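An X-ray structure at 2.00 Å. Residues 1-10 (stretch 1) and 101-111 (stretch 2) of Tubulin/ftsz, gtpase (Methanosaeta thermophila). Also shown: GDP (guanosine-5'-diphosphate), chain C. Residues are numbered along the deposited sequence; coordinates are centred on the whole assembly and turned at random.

Stretch 1, residues 1-10: MLNVLMLGVG
Stretch 2 (101-111) GDFDLIFVMTS

Two neighbouring parallel strands, 3-9 and 105-111, run 10° apart with axes 4.7 Å from each other at closest approach, and bury 880 Å² between the stretches. Extended backbone is the rule on both, with phi near -90° to -145° and psi near 110° to 135° from Asn3 to Val9 and from Leu105 to Met109. The register pairs Val4 with Leu105, Leu5 with Ile106, Met6 with Phe107, Leu7 with Val108 and Gly8 with Met109, CA atoms 4.7 to 4.9 Å apart.

Stretch 2 begins at Gly101, whose phi/psi of 95/-156 would jam a CB against the preceding carbonyl. Asp102 brings its O to 3.3 Å from Asn3 CB. Phe103 (chi1 m, chi2 -74°) lays one ring face under Leu5, whose CB stands 3.6 Å from the ring centroid and 11° off the normal, a CH-pi contact.

Asp104 (chi1 m, phi/psi -95/-25) interrupts the extended chain and starts the ladder. Its CB points toward stretch 1, and OD2 accepts from Asn3 N at 2.9 Å and weakly from Asn3 ND2 at 3.3 Å. Asn3 O in turn receives both Asp104 N at 2.8 Å and Leu105 N at 3.2 Å.

From Leu105 the bonds alternate as parallel pairing requires: Leu5 and Leu7, like Leu105, Phe107 and Met109, each use both N and O across the ladder, while Asn3 lends its O and Val9 its N. Leu105 O takes Leu5 N at 2.8 Å, and Leu105 CD2 (chi t, p) lies 4.1 Å from Leu2 CD2. Ile106 (m, t) turns to the other face, its CG2 4.0 Å from Leu5 CD2 and 4.2 Å from Leu7 CD1. Phe107 N donates to Leu5 O, and Phe107 O accepts from Leu7 N, each at 2.8 Å. Its ring (chi1 m, chi2 -75°) meets Val4 CG1 and Met6 CG edge-on, CD2 lying 4.0 and 4.1 Å from them respectively. Val108 (t) rejoins the Leu5 face, with CG2 4.2 Å from Leu7 CD1 and CG1 4.3 Å from Val9 CG2.

Met109 (m, t, m) donates N to Leu7 O and accepts Val9 N at O, both at 2.8 Å, nearly linear. Gly8 has no side chain, and the Met109 methyl comes close to the place a CB would take: an ideal CB would sit 3.5 Å from Met109 CE. Met109 SD reaches 3.9 Å from Met6 CE.

Thr110 (t) turns OG1 onto Ser111 O at 2.6 Å. Ser111 (p) donates OG to GDP O5' at 2.7 Å, while water 1 links Ser111 N (2.8 Å from its O), Val9 O (3.0 Å) and GDP O2A (2.6 Å). At Gly10 (83/175), a CB would fall 2.4 Å from GDP O1B.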

# COMPACT_ATOMS: atom_id res chain seq x y z
N MET A 1 19.06 5.67 -14.55
CA MET A 1 18.41 6.56 -15.50
C MET A 1 17.10 7.05 -14.92
O MET A 1 16.51 8.04 -15.36
CB MET A 1 18.16 5.80 -16.81
CG MET A 1 19.35 5.81 -17.75
SD MET A 1 19.09 4.79 -19.21
CE MET A 1 19.58 3.19 -18.55
N LEU A 2 16.67 6.38 -13.87
CA LEU A 2 15.34 6.58 -13.32
C LEU A 2 15.47 7.38 -12.04
O LEU A 2 16.21 6.99 -11.15
CB LEU A 2 14.69 5.22 -13.05
CG LEU A 2 13.18 5.22 -12.82
CD1 LEU A 2 12.46 5.93 -13.95
CD2 LEU A 2 12.68 3.79 -12.67
N ASN A 3 14.80 8.52 -11.95
CA ASN A 3 14.74 9.26 -10.70
C ASN A 3 13.53 8.84 -9.89
O ASN A 3 12.39 9.11 -10.28
CB ASN A 3 14.68 10.77 -10.95
CG ASN A 3 15.93 11.29 -11.62
OD1 ASN A 3 16.95 11.50 -10.96
ND2 ASN A 3 15.87 11.49 -12.93
N VAL A 4 13.77 8.20 -8.76
CA VAL A 4 12.70 7.65 -7.96
C VAL A 4 12.64 8.34 -6.61
O VAL A 4 13.66 8.51 -5.94
CB VAL A 4 12.88 6.12 -7.73
CG1 VAL A 4 11.67 5.53 -6.98
CG2 VAL A 4 13.10 5.42 -9.06
N LEU A 5 11.44 8.73 -6.22
CA LEU A 5 11.24 9.28 -4.89
C LEU A 5 10.36 8.32 -4.11
O LEU A 5 9.31 7.90 -4.60
CB LEU A 5 10.58 10.67 -4.98
CG LEU A 5 10.22 11.33 -3.65
CD1 LEU A 5 11.46 11.59 -2.81
CD2 LEU A 5 9.46 12.64 -3.88
N MET A 6 10.79 7.96 -2.91
CA MET A 6 9.93 7.16 -2.03
C MET A 6 9.63 7.91 -0.75
O MET A 6 10.56 8.37 -0.08
CB MET A 6 10.54 5.81 -1.74
CG MET A 6 10.87 5.06 -3.04
SD MET A 6 11.50 3.41 -2.77
CE MET A 6 10.00 2.52 -2.39
N LEU A 7 8.34 8.07 -0.45
CA LEU A 7 7.86 8.84 0.70
C LEU A 7 7.11 7.91 1.64
O LEU A 7 6.06 7.38 1.27
CB LEU A 7 6.88 9.91 0.22
CG LEU A 7 7.46 10.89 -0.79
CD1 LEU A 7 6.39 11.86 -1.27
CD2 LEU A 7 8.62 11.62 -0.15
N GLY A 8 7.63 7.71 2.84
CA GLY A 8 6.97 6.86 3.81
C GLY A 8 6.27 7.74 4.83
O GLY A 8 6.92 8.41 5.62
N VAL A 9 4.94 7.75 4.82
CA VAL A 9 4.16 8.73 5.58
C VAL A 9 3.41 8.07 6.72
O VAL A 9 2.68 7.09 6.53
CB VAL A 9 3.16 9.43 4.65
CG1 VAL A 9 2.43 10.57 5.35
CG2 VAL A 9 3.90 9.93 3.40
N GLY A 10 3.60 8.58 7.93
CA GLY A 10 2.98 7.96 9.10
C GLY A 10 3.84 6.80 9.58
O GLY A 10 4.83 6.45 8.93
N GLY A 101 15.29 17.55 -6.26
CA GLY A 101 15.32 17.54 -7.71
C GLY A 101 14.08 17.01 -8.40
O GLY A 101 12.98 17.05 -7.84
N ASP A 102 14.26 16.54 -9.62
CA ASP A 102 13.15 16.01 -10.40
C ASP A 102 13.05 14.52 -10.21
O ASP A 102 14.03 13.86 -9.89
CB ASP A 102 13.31 16.31 -11.90
CG ASP A 102 12.79 17.67 -12.28
OD1 ASP A 102 11.91 18.21 -11.57
OD2 ASP A 102 13.24 18.21 -13.31
N PHE A 103 11.83 14.00 -10.37
CA PHE A 103 11.57 12.58 -10.25
C PHE A 103 10.67 12.11 -11.36
O PHE A 103 9.75 12.83 -11.76
CB PHE A 103 10.92 12.27 -8.91
CG PHE A 103 11.77 12.67 -7.77
CD1 PHE A 103 12.90 11.92 -7.44
CD2 PHE A 103 11.49 13.82 -7.06
CE1 PHE A 103 13.71 12.30 -6.39
CE2 PHE A 103 12.29 14.20 -6.02
CZ PHE A 103 13.41 13.44 -5.68
N ASP A 104 10.92 10.90 -11.84
CA ASP A 104 10.09 10.29 -12.85
C ASP A 104 9.03 9.38 -12.20
O ASP A 104 7.98 9.12 -12.76
CB ASP A 104 10.96 9.47 -13.79
CG ASP A 104 12.19 10.24 -14.27
OD1 ASP A 104 12.03 11.36 -14.81
OD2 ASP A 104 13.31 9.72 -14.09
N LEU A 105 9.33 8.89 -11.01
CA LEU A 105 8.51 7.88 -10.38
C LEU A 105 8.46 8.14 -8.88
O LEU A 105 9.49 8.26 -8.22
CB LEU A 105 9.12 6.49 -10.66
CG LEU A 105 8.47 5.26 -10.02
CD1 LEU A 105 7.03 5.11 -10.46
CD2 LEU A 105 9.28 4.01 -10.39
N ILE A 106 7.26 8.21 -8.33
CA ILE A 106 7.10 8.52 -6.92
C ILE A 106 6.23 7.49 -6.24
O ILE A 106 5.11 7.22 -6.69
CB ILE A 106 6.51 9.96 -6.71
CG1 ILE A 106 7.33 11.02 -7.48
CG2 ILE A 106 6.43 10.32 -5.23
CD1 ILE A 106 6.79 12.48 -7.37
N PHE A 107 6.75 6.89 -5.19
CA PHE A 107 5.96 6.00 -4.34
C PHE A 107 5.58 6.71 -3.07
O PHE A 107 6.43 7.27 -2.39
CB PHE A 107 6.73 4.72 -4.02
CG PHE A 107 6.96 3.85 -5.23
CD1 PHE A 107 5.92 3.10 -5.78
CD2 PHE A 107 8.21 3.79 -5.84
CE1 PHE A 107 6.12 2.28 -6.91
CE2 PHE A 107 8.43 2.96 -6.95
CZ PHE A 107 7.38 2.22 -7.50
N VAL A 108 4.28 6.71 -2.78
CA VAL A 108 3.75 7.25 -1.52
C VAL A 108 3.20 6.12 -0.67
O VAL A 108 2.18 5.52 -0.99
CB VAL A 108 2.68 8.32 -1.75
CG1 VAL A 108 2.21 8.89 -0.42
CG2 VAL A 108 3.24 9.44 -2.63
N MET A 109 3.92 5.82 0.39
CA MET A 109 3.65 4.65 1.20
C MET A 109 3.05 5.04 2.53
O MET A 109 3.62 5.85 3.26
CB MET A 109 4.93 3.88 1.40
CG MET A 109 5.68 3.71 0.09
SD MET A 109 7.23 2.86 0.38
CE MET A 109 7.99 3.98 1.53
N THR A 110 1.90 4.45 2.83
CA THR A 110 1.15 4.76 4.02
C THR A 110 0.15 3.65 4.34
O THR A 110 -0.27 2.90 3.44
CB THR A 110 0.38 6.11 3.85
OG1 THR A 110 -0.40 6.35 5.02
CG2 THR A 110 -0.58 6.04 2.68
N SER A 111 -0.26 3.56 5.60
CA SER A 111 -1.49 2.84 5.92
C SER A 111 -2.68 3.76 5.65
O SER A 111 -2.55 4.99 5.64
CB SER A 111 -1.52 2.39 7.39
OG SER A 111 -1.70 3.48 8.27
PB GDP C . -0.34 7.02 11.55
O1B GDP C . -0.41 7.22 10.04
O2B GDP C . 1.10 7.15 12.01
O3B GDP C . -1.21 8.07 12.22
O3A GDP C . -0.95 5.59 11.93
PA GDP C . -0.31 4.20 11.45
O1A GDP C . 0.33 3.49 12.59
O2A GDP C . 0.62 4.34 10.27
O5' GDP C . -1.63 3.47 10.95
C5' GDP C . -2.13 2.37 11.69
C4' GDP C . -2.43 1.25 10.70
O4' GDP C . -1.19 0.84 10.11
C3' GDP C . -2.98 0.07 11.45
O3' GDP C . -3.79 -0.66 10.52
C2' GDP C . -1.74 -0.71 11.79
O2' GDP C . -2.06 -2.09 11.92
C1' GDP C . -0.88 -0.48 10.56
N9 GDP C . 0.56 -0.47 10.81
C8 GDP C . 1.23 0.28 11.71
N7 GDP C . 2.57 0.07 11.60
C5 GDP C . 2.74 -0.83 10.61
C6 GDP C . 3.89 -1.48 9.95
O6 GDP C . 5.04 -1.25 10.35
N1 GDP C . 3.64 -2.32 8.95
C2 GDP C . 2.40 -2.59 8.52
N2 GDP C . 2.26 -3.47 7.51
N3 GDP C . 1.29 -2.04 9.06
C4 GDP C . 1.42 -1.16 10.08
O HOH W 1 1.02 4.93 7.73